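Local coordinates for protein tubulin binding cofactor C (PDB 5AJ8) that probably serves as a chaperone cofactor in tubulin folding, this piece being its C-terminal TBCC-family domain, built as a parallel beta-helix, at residues S16-K27 / C34-A45; V58-R66 / V77-I85. The protein carries 1 engineered substitution. All coordinates share one frame; numbering follows the deposited sequence. Where two conformers were deposited one is given.

Contact 1 (S16-K27 / C34-A45); sequences STGTDLFISHSK and CADCAIYCLPIA
L21, F22 and I23 pair in parallel with I39, Y40 and C41, the axes of strands 21-23 and 38-41 coming within 4.8 Å at an 18° angle, and the carbonyls of A38, L21, Y40 and I23 take the N-H groups of L21, Y40, I23 and L42 in turn. One face of this pair is apolar: L21 CD1 rests on C34 SG at 3.8 Å, and I23 CD1 crosses to I39 CG2 at 3.8 Å. Leucine and isoleucine suit this face, where I23 also packs on V29 and I31. These are successive turns of a right-handed parallel beta-helix, as in the CAP C-terminal domain, and the side chains of this face fill its interior.

On the other face F22 and Y40 point the same way with planes 14° apart, yet they are slid so far that the rings barely overlap, the closest approach being F22 CE1 to Y40 CD2 at 3.6 Å. Y40 OH is bonded to S164 and R162, so a tyrosine gives both an aromatic flank and a polar end.

At the corner, D20 has CG beside its own backbone N (chi1 -69°), which brings the carboxylate round to the next turn. OD1 accepts A38 N at 3.1 Å from above the carboxylate plane, while water 1 donates to OD2 and also bonds Y40 OH, at 2.6 Å. Just before it, G18 N donates to A35 O with a positive phi that glycine readily adopts. Beyond the strands, H25 CD2 meets L42 CD1 at 3.6 Å, its NE2 bonded to E108 N, and S26 O accepts A45 N.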
loop_
_atom_site.group_PDB
_atom_site.type_symbol
_atom_site.label_atom_id
_atom_site.label_comp_id
_atom_site.label_asym_id
_atom_site.label_seq_id
_atom_site.Cartn_x
_atom_site.Cartn_y
_atom_site.Cartn_z
ATOM N N SER A 16 -12.553 -10.182 -1.281
ATOM C CA SER A 16 -12.509 -10.339 -2.710
ATOM C C SER A 16 -11.319 -11.225 -3.077
ATOM O O SER A 16 -10.261 -11.111 -2.472
ATOM C CB SER A 16 -12.351 -8.962 -3.348
ATOM O OG SER A 16 -12.316 -9.060 -4.752
ATOM N N THR A 17 -11.497 -12.097 -4.063
ATOM C CA THR A 17 -10.458 -13.027 -4.490
ATOM C C THR A 17 -10.304 -12.994 -6.006
ATOM O O THR A 17 -11.290 -13.080 -6.724
ATOM C CB THR A 17 -10.785 -14.479 -4.041
ATOM O OG1 THR A 17 -10.723 -14.565 -2.612
ATOM C CG2 THR A 17 -9.795 -15.489 -4.622
ATOM N N GLY A 18 -9.073 -12.870 -6.487
ATOM C CA GLY A 18 -8.772 -13.075 -7.897
ATOM C C GLY A 18 -9.068 -11.931 -8.850
ATOM O O GLY A 18 -8.935 -12.116 -10.057
ATOM N N THR A 19 -9.480 -10.771 -8.325
ATOM C CA THR A 19 -9.861 -9.593 -9.115
ATOM C C THR A 19 -9.029 -8.407 -8.625
ATOM O O THR A 19 -9.068 -8.068 -7.433
ATOM C CB THR A 19 -11.351 -9.199 -8.922
ATOM O OG1 THR A 19 -12.199 -10.308 -9.211
ATOM C CG2 THR A 19 -11.760 -8.035 -9.846
ATOM N N ASP A 20 -8.306 -7.761 -9.540
ATOM C CA ASP A 20 -7.565 -6.565 -9.206
ATOM C C ASP A 20 -8.479 -5.465 -8.658
ATOM O O ASP A 20 -9.575 -5.261 -9.169
ATOM C CB ASP A 20 -6.738 -6.096 -10.399
ATOM C CG ASP A 20 -5.573 -7.062 -10.719
ATOM O OD1 ASP A 20 -5.442 -8.127 -10.031
ATOM O OD2 ASP A 20 -4.787 -6.754 -11.650
ATOM N N LEU A 21 -8.057 -4.811 -7.574
ATOM C CA LEU A 21 -8.870 -3.763 -6.909
ATOM C C LEU A 21 -8.280 -2.362 -7.123
ATOM O O LEU A 21 -7.053 -2.199 -7.143
ATOM C CB LEU A 21 -8.989 -4.033 -5.414
ATOM C CG LEU A 21 -9.548 -5.394 -5.003
ATOM C CD1 LEU A 21 -9.653 -5.415 -3.486
ATOM C CD2 LEU A 21 -10.903 -5.657 -5.647
ATOM N N PHE A 22 -9.158 -1.376 -7.283
ATOM C CA PHE A 22 -8.770 0.011 -7.506
ATOM C C PHE A 22 -9.382 0.873 -6.397
ATOM O O PHE A 22 -10.575 1.110 -6.370
ATOM C CB PHE A 22 -9.192 0.461 -8.903
ATOM C CG PHE A 22 -8.543 -0.348 -10.007
ATOM C CD1 PHE A 22 -7.205 -0.182 -10.298
ATOM C CD2 PHE A 22 -9.257 -1.299 -10.716
ATOM C CE1 PHE A 22 -6.592 -0.923 -11.289
ATOM C CE2 PHE A 22 -8.643 -2.072 -11.717
ATOM C CZ PHE A 22 -7.310 -1.876 -12.005
ATOM N N ILE A 23 -8.552 1.287 -5.450
ATOM C CA ILE A 23 -9.002 1.991 -4.248
ATOM C C ILE A 23 -8.764 3.479 -4.461
ATOM O O ILE A 23 -7.617 3.912 -4.586
ATOM C CB ILE A 23 -8.249 1.455 -3.020
ATOM C CG1 ILE A 23 -8.639 -0.053 -2.907
ATOM C CG2 ILE A 23 -8.548 2.274 -1.754
ATOM C CD1 ILE A 23 -8.305 -0.750 -1.613
ATOM N N SER A 24 -9.825 4.261 -4.530
ATOM C CA SER A 24 -9.652 5.707 -4.799
ATOM C C SER A 24 -9.140 6.444 -3.548
ATOM O O SER A 24 -9.037 5.863 -2.465
ATOM C CB SER A 24 -10.941 6.345 -5.357
ATOM O OG SER A 24 -10.667 7.598 -5.971
ATOM N N HIS A 25 -8.763 7.703 -3.734
ATOM C CA HIS A 25 -8.246 8.551 -2.635
ATOM C C HIS A 25 -9.340 8.812 -1.610
ATOM O O HIS A 25 -10.497 8.951 -1.967
ATOM C CB HIS A 25 -7.628 9.870 -3.138
ATOM C CG HIS A 25 -8.410 10.549 -4.220
ATOM N ND1 HIS A 25 -9.517 11.338 -3.977
ATOM C CD2 HIS A 25 -8.252 10.526 -5.570
ATOM C CE1 HIS A 25 -9.994 11.785 -5.128
ATOM N NE2 HIS A 25 -9.251 11.298 -6.108
ATOM N N SER A 26 -8.967 8.847 -0.335
ATOM C CA SER A 26 -9.896 9.121 0.754
ATOM C C SER A 26 -9.070 9.419 1.986
ATOM O O SER A 26 -7.849 9.438 1.895
ATOM C CB SER A 26 -10.805 7.898 1.003
ATOM O OG SER A 26 -10.105 6.849 1.661
ATOM N N LYS A 27 -9.720 9.599 3.141
ATOM C CA LYS A 27 -9.013 9.883 4.395
ATOM C C LYS A 27 -8.733 8.636 5.244
ATOM O O LYS A 27 -8.243 8.754 6.373
ATOM C CB LYS A 27 -9.819 10.866 5.257
ATOM C CG LYS A 27 -10.267 12.137 4.544
ATOM C CD LYS A 27 -9.168 13.167 4.506
ATOM C CE LYS A 27 -9.704 14.571 4.276
ATOM N NZ LYS A 27 -8.587 15.555 4.160
ATOM N N CYS A 34 -8.851 -10.091 1.358
ATOM C CA CYS A 34 -8.578 -10.177 -0.079
ATOM C C CYS A 34 -7.449 -11.179 -0.355
ATOM O O CYS A 34 -6.513 -11.317 0.445
ATOM C CB CYS A 34 -8.222 -8.803 -0.631
ATOM S SG CYS A 34 -9.545 -7.629 -0.458
ATOM N N ALA A 35 -7.540 -11.850 -1.498
ATOM C CA ALA A 35 -6.580 -12.894 -1.882
ATOM C C ALA A 35 -6.340 -12.943 -3.380
ATOM O O ALA A 35 -7.240 -12.631 -4.162
ATOM C CB ALA A 35 -7.046 -14.261 -1.383
ATOM N N ASP A 36 -5.107 -13.301 -3.761
ATOM C CA ASP A 36 -4.759 -13.615 -5.148
ATOM C C ASP A 36 -5.113 -12.450 -6.074
ATOM O O ASP A 36 -5.830 -12.612 -7.061
ATOM C CB ASP A 36 -5.518 -14.868 -5.625
ATOM C CG ASP A 36 -5.358 -16.066 -4.680
ATOM O OD1 ASP A 36 -4.355 -16.170 -3.942
ATOM O OD2 ASP A 36 -6.254 -16.934 -4.687
ATOM N N CYS A 37 -4.643 -11.267 -5.752
ATOM C CA CYS A 37 -4.914 -10.122 -6.616
ATOM C C CYS A 37 -3.901 -9.008 -6.415
ATOM O O CYS A 37 -3.051 -9.091 -5.539
ATOM C CB CYS A 37 -6.335 -9.600 -6.405
ATOM S SG CYS A 37 -6.687 -8.945 -4.772
ATOM N N ALA A 38 -3.993 -8.006 -7.286
ATOM C CA ALA A 38 -3.222 -6.801 -7.176
ATOM C C ALA A 38 -4.160 -5.725 -6.685
ATOM O O ALA A 38 -5.306 -5.627 -7.147
ATOM C CB ALA A 38 -2.631 -6.418 -8.527
ATOM N N ILE A 39 -3.676 -4.905 -5.764
ATOM C CA ILE A 39 -4.483 -3.841 -5.173
ATOM C C ILE A 39 -3.774 -2.510 -5.411
ATOM O O ILE A 39 -2.686 -2.298 -4.916
ATOM C CB ILE A 39 -4.695 -4.093 -3.665
ATOM C CG1 ILE A 39 -5.356 -5.452 -3.439
ATOM C CG2 ILE A 39 -5.540 -2.989 -3.043
ATOM C CD1 ILE A 39 -5.526 -5.796 -1.969
ATOM N N TYR A 40 -4.398 -1.633 -6.185
ATOM C CA TYR A 40 -3.819 -0.346 -6.564
ATOM C C TYR A 40 -4.564 0.771 -5.846
ATOM O O TYR A 40 -5.750 0.985 -6.128
ATOM C CB TYR A 40 -3.948 -0.174 -8.071
ATOM C CG TYR A 40 -3.184 -1.200 -8.853
ATOM C CD1 TYR A 40 -1.817 -1.094 -8.997
ATOM C CD2 TYR A 40 -3.831 -2.272 -9.458
ATOM C CE1 TYR A 40 -1.116 -2.027 -9.706
ATOM C CE2 TYR A 40 -3.137 -3.198 -10.185
ATOM C CZ TYR A 40 -1.781 -3.080 -10.296
ATOM O OH TYR A 40 -1.083 -3.989 -11.024
ATOM N N CYS A 41 -3.894 1.443 -4.904
ATOM C CA CYS A 41 -4.481 2.551 -4.158
ATOM C C CYS A 41 -3.903 3.918 -4.553
ATOM O O CYS A 41 -2.687 4.140 -4.507
ATOM C CB CYS A 41 -4.295 2.395 -2.651
ATOM S SG CYS A 41 -4.651 0.754 -1.968
ATOM N N LEU A 42 -4.788 4.838 -4.907
ATOM C CA LEU A 42 -4.417 6.236 -4.977
ATOM C C LEU A 42 -4.034 6.675 -3.539
ATOM O O LEU A 42 -4.424 6.036 -2.564
ATOM C CB LEU A 42 -5.560 7.072 -5.547
ATOM C CG LEU A 42 -6.041 6.714 -6.960
ATOM C CD1 LEU A 42 -7.159 7.634 -7.415
ATOM C CD2 LEU A 42 -4.892 6.730 -7.970
ATOM N N PRO A 43 -3.216 7.729 -3.411
ATOM C CA PRO A 43 -2.770 8.131 -2.069
ATOM C C PRO A 43 -3.923 8.355 -1.090
ATOM O O PRO A 43 -4.877 8.997 -1.444
ATOM C CB PRO A 43 -1.976 9.430 -2.337
ATOM C CG PRO A 43 -1.476 9.268 -3.745
ATOM C CD PRO A 43 -2.568 8.533 -4.466
ATOM N N ILE A 44 -3.810 7.800 0.121
ATOM C CA ILE A 44 -4.802 7.954 1.187
ATOM C C ILE A 44 -4.272 8.956 2.204
ATOM O O ILE A 44 -3.154 8.811 2.690
ATOM C CB ILE A 44 -5.008 6.609 1.890
ATOM C CG1 ILE A 44 -5.300 5.490 0.883
ATOM C CG2 ILE A 44 -6.095 6.702 2.937
ATOM C CD1 ILE A 44 -6.533 5.744 0.052
ATOM N N ALA A 45 -5.059 9.984 2.502
ATOM C CA ALA A 45 -4.644 11.040 3.399
ATOM C C ALA A 45 -5.094 10.663 4.792
ATOM O O ALA A 45 -5.899 11.343 5.403
ATOM C CB ALA A 45 -5.239 12.385 2.977
HETATM O O HOH W 1 -2.186 -5.992 -12.251
#

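Contact 2 (V58-R66 / V77-I85); sequences VYVACHQLR and VWCASTPII
L65 and V77 meet tip to tip because of their first torsions: chi1 of 179° extends L65 CG away from its own backbone N, and chi1 of 171° sets V77 CG2 beside its N, so that L65 CD2 and V77 CG2 come to 3.6 Å. P83 CB adds to the same group at 4.1 Å from L65 CD2, and V60 and C62 point to this interior as well. Branched aliphatic side chains fit here, since they fill the core of the beta-helix between one turn and the next.

A third torsion, chi1 of 53° at S81, places OG between its own N and carbonyl carbon, facing H63 O. It donates there at 2.8 Å, in the carbonyl plane and on a lone pair. The same OG accepts from water 2, which also donates to T82 O and accepts L65 N. A small hydroxyl able to give and receive suits a corner where the chain leaves one sheet for another.

On the face away from the core, A61 CB lies 4.1 Å from W78 CB, and the slender alanine sits beside a tryptophan whose indole leads off toward helix 116-122 and bonds T132 through NE1. Further along, I84 CG2 lies over one face of the R66 guanidinium, offset toward its rim, while R66 NH2 forms a salt bridge with E86.

Backbone bonds link V60-C62 with W78-A80 and then L65 O with I84 N at 3.0 Å, but the register slips by one between them because the 77-85 corner is a residue longer. The implication is that strand bonding lapses at this corner, where the S81 hydroxyl takes H63 O while water 2 holds L65 N and T82 O, three polar groups of the mismatched turns.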
loop_
_atom_site.group_PDB
_atom_site.type_symbol
_atom_site.label_atom_id
_atom_site.label_comp_id
_atom_site.label_asym_id
_atom_site.label_seq_id
_atom_site.Cartn_x
_atom_site.Cartn_y
_atom_site.Cartn_z
ATOM N N VAL A 58 0.236 -5.131 -3.337
ATOM C CA VAL A 58 -0.466 -3.915 -2.909
ATOM C C VAL A 58 0.393 -2.669 -3.117
ATOM O O VAL A 58 1.568 -2.670 -2.751
ATOM C CB VAL A 58 -0.833 -4.030 -1.437
ATOM C CG1 VAL A 58 -1.690 -2.866 -0.965
ATOM C CG2 VAL A 58 -1.567 -5.345 -1.201
ATOM N N TYR A 59 -0.163 -1.651 -3.790
ATOM C CA TYR A 59 0.529 -0.391 -4.048
ATOM C C TYR A 59 -0.251 0.667 -3.311
ATOM O O TYR A 59 -1.388 0.929 -3.651
ATOM C CB TYR A 59 0.583 -0.087 -5.545
ATOM C CG TYR A 59 1.269 -1.176 -6.378
ATOM C CD1 TYR A 59 0.604 -2.326 -6.727
ATOM C CD2 TYR A 59 2.596 -1.048 -6.776
ATOM C CE1 TYR A 59 1.228 -3.328 -7.454
ATOM C CE2 TYR A 59 3.238 -2.053 -7.504
ATOM C CZ TYR A 59 2.540 -3.194 -7.844
ATOM O OH TYR A 59 3.133 -4.191 -8.609
ATOM N N VAL A 60 0.330 1.252 -2.277
ATOM C CA VAL A 60 -0.403 2.203 -1.424
ATOM C C VAL A 60 0.503 3.315 -0.887
ATOM O O VAL A 60 1.655 3.061 -0.462
ATOM C CB VAL A 60 -1.085 1.458 -0.230
ATOM C CG1 VAL A 60 -0.071 0.698 0.603
ATOM C CG2 VAL A 60 -1.926 2.388 0.627
ATOM N N ALA A 61 -0.020 4.533 -0.929
ATOM C CA ALA A 61 0.538 5.645 -0.196
ATOM C C ALA A 61 -0.437 6.026 0.918
ATOM O O ALA A 61 -1.650 6.077 0.676
ATOM C CB ALA A 61 0.785 6.830 -1.122
ATOM N N CYS A 62 0.091 6.351 2.102
ATOM C CA CYS A 62 -0.726 6.650 3.267
ATOM C C CYS A 62 0.069 7.314 4.382
ATOM O O CYS A 62 1.293 7.388 4.317
ATOM C CB CYS A 62 -1.400 5.376 3.776
ATOM S SG CYS A 62 -0.249 4.034 4.159
ATOM N N HIS A 63 -0.631 7.852 5.374
ATOM C CA HIS A 63 0.002 8.438 6.567
ATOM C C HIS A 63 0.464 7.389 7.582
ATOM O O HIS A 63 1.581 7.488 8.169
ATOM C CB HIS A 63 -0.982 9.364 7.262
ATOM C CG HIS A 63 -1.320 10.567 6.483
ATOM N ND1 HIS A 63 -2.034 11.619 7.018
ATOM C CD2 HIS A 63 -1.062 10.898 5.198
ATOM C CE1 HIS A 63 -2.214 12.538 6.087
ATOM N NE2 HIS A 63 -1.632 12.124 4.976
ATOM N N GLN A 64 -0.403 6.389 7.803
ATOM C CA GLN A 64 -0.085 5.217 8.617
ATOM C C GLN A 64 -0.510 3.946 7.898
ATOM O O GLN A 64 -1.512 3.954 7.194
ATOM C CB GLN A 64 -0.772 5.292 9.967
ATOM C CG GLN A 64 -0.397 6.505 10.799
ATOM C CD GLN A 64 -1.332 7.676 10.603
ATOM O OE1 GLN A 64 -2.412 7.535 10.062
ATOM N NE2 GLN A 64 -0.889 8.848 10.998
ATOM N N LEU A 65 0.267 2.876 8.062
ATOM C CA LEU A 65 -0.014 1.592 7.454
ATOM C C LEU A 65 0.051 0.510 8.522
ATOM O O LEU A 65 1.042 0.399 9.230
ATOM C CB LEU A 65 0.968 1.264 6.331
ATOM C CG LEU A 65 0.799 -0.081 5.606
ATOM C CD1 LEU A 65 -0.587 -0.247 5.024
ATOM C CD2 LEU A 65 1.832 -0.258 4.499
ATOM N N ARG A 66 -1.025 -0.249 8.669
ATOM C CA ARG A 66 -1.019 -1.380 9.593
ATOM C C ARG A 66 -1.564 -2.646 8.939
ATOM O O ARG A 66 -2.598 -2.631 8.280
ATOM C CB ARG A 66 -1.789 -1.052 10.869
ATOM C CG ARG A 66 -1.782 -2.205 11.872
ATOM C CD ARG A 66 -1.824 -1.723 13.312
ATOM N NE ARG A 66 -1.754 -2.816 14.295
ATOM C CZ ARG A 66 -1.551 -2.629 15.601
ATOM N NH1 ARG A 66 -1.359 -1.404 16.099
ATOM N NH2 ARG A 66 -1.550 -3.656 16.424
ATOM N N VAL A 77 5.079 0.677 -0.980
ATOM C CA VAL A 77 4.597 1.557 0.041
ATOM C C VAL A 77 5.308 2.928 0.049
ATOM O O VAL A 77 6.540 3.006 -0.027
ATOM C CB VAL A 77 4.794 0.863 1.423
ATOM C CG1 VAL A 77 4.512 1.810 2.574
ATOM C CG2 VAL A 77 3.914 -0.366 1.518
ATOM N N TRP A 78 4.514 3.992 0.175
ATOM C CA TRP A 78 5.022 5.321 0.543
ATOM C C TRP A 78 4.229 5.739 1.776
ATOM O O TRP A 78 3.048 6.071 1.687
ATOM C CB TRP A 78 4.854 6.332 -0.596
ATOM C CG TRP A 78 5.668 7.642 -0.442
ATOM C CD1 TRP A 78 5.846 8.392 0.692
ATOM C CD2 TRP A 78 6.376 8.326 -1.483
ATOM N NE1 TRP A 78 6.639 9.483 0.417
ATOM C CE2 TRP A 78 6.970 9.467 -0.913
ATOM C CE3 TRP A 78 6.595 8.054 -2.835
ATOM C CZ2 TRP A 78 7.759 10.355 -1.661
ATOM C CZ3 TRP A 78 7.373 8.920 -3.577
ATOM C CH2 TRP A 78 7.957 10.053 -2.990
ATOM N N CYS A 79 4.885 5.709 2.919
ATOM C CA CYS A 79 4.223 5.950 4.185
ATOM C C CYS A 79 4.890 7.060 4.964
ATOM O O CYS A 79 6.096 7.084 5.052
ATOM C CB CYS A 79 4.267 4.682 5.036
ATOM S SG CYS A 79 3.075 4.734 6.399
ATOM N N ALA A 80 4.090 7.928 5.579
ATOM C CA ALA A 80 4.606 9.009 6.415
ATOM C C ALA A 80 5.199 8.473 7.699
ATOM O O ALA A 80 5.938 9.167 8.343
ATOM C CB ALA A 80 3.521 10.013 6.747
ATOM N N SER A 81 4.839 7.245 8.086
ATOM C CA SER A 81 5.405 6.640 9.291
ATOM C C SER A 81 5.861 5.192 9.026
ATOM O O SER A 81 5.630 4.650 7.954
ATOM C CB SER A 81 4.411 6.736 10.466
ATOM O OG SER A 81 3.118 6.209 10.143
ATOM N N THR A 82 6.518 4.577 9.993
ATOM C CA THR A 82 6.911 3.179 9.861
ATOM C C THR A 82 5.687 2.210 9.828
ATOM O O THR A 82 4.875 2.215 10.718
ATOM C CB THR A 82 7.891 2.823 10.995
ATOM O OG1 THR A 82 9.080 3.596 10.815
ATOM C CG2 THR A 82 8.243 1.354 10.969
ATOM N N PRO A 83 5.541 1.414 8.767
ATOM C CA PRO A 83 4.480 0.398 8.751
ATOM C C PRO A 83 4.573 -0.552 9.933
ATOM O O PRO A 83 5.688 -0.884 10.372
ATOM C CB PRO A 83 4.730 -0.342 7.430
ATOM C CG PRO A 83 5.401 0.676 6.553
ATOM C CD PRO A 83 6.262 1.476 7.484
ATOM N N ILE A 84 3.422 -0.930 10.486
ATOM C CA ILE A 84 3.340 -1.874 11.605
ATOM C C ILE A 84 2.741 -3.182 11.087
ATOM O O ILE A 84 1.704 -3.167 10.419
ATOM C CB ILE A 84 2.455 -1.323 12.757
ATOM C CG1 ILE A 84 3.066 -0.043 13.344
ATOM C CG2 ILE A 84 2.309 -2.353 13.861
ATOM C CD1 ILE A 84 2.221 0.658 14.394
ATOM N N ILE A 85 3.358 -4.309 11.423
ATOM C CA ILE A 85 2.735 -5.603 11.160
ATOM C C ILE A 85 2.498 -6.379 12.445
ATOM O O ILE A 85 3.138 -6.130 13.469
ATOM C CB ILE A 85 3.539 -6.457 10.166
ATOM C CG1 ILE A 85 4.943 -6.773 10.678
ATOM C CG2 ILE A 85 3.624 -5.754 8.829
ATOM C CD1 ILE A 85 5.689 -7.770 9.808
HETATM O O HOH W 2 2.450 3.507 9.974
#

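Contacts 1 and 2 follow one another along the chain and up the beta-helix, their centres about 14 Å apart. Strands 38-41 and 56-62 are neighbours in one sheet, so the second segment of contact 1 lies directly against the first of contact 2. Probable hydrogen bonds join I39 O to Y59 N and I44 N to A61 O, each at 2.8 Å. Outside the core, Y40 CE1 packs on Y59 CD1 at 3.5 Å, and because Y59 also stacks on Y76 the aromatic row started by F22 runs on across the sheet. R162 spans both contacts, bonding Y40 OH through NH1 and Y59 OH through its carbonyl.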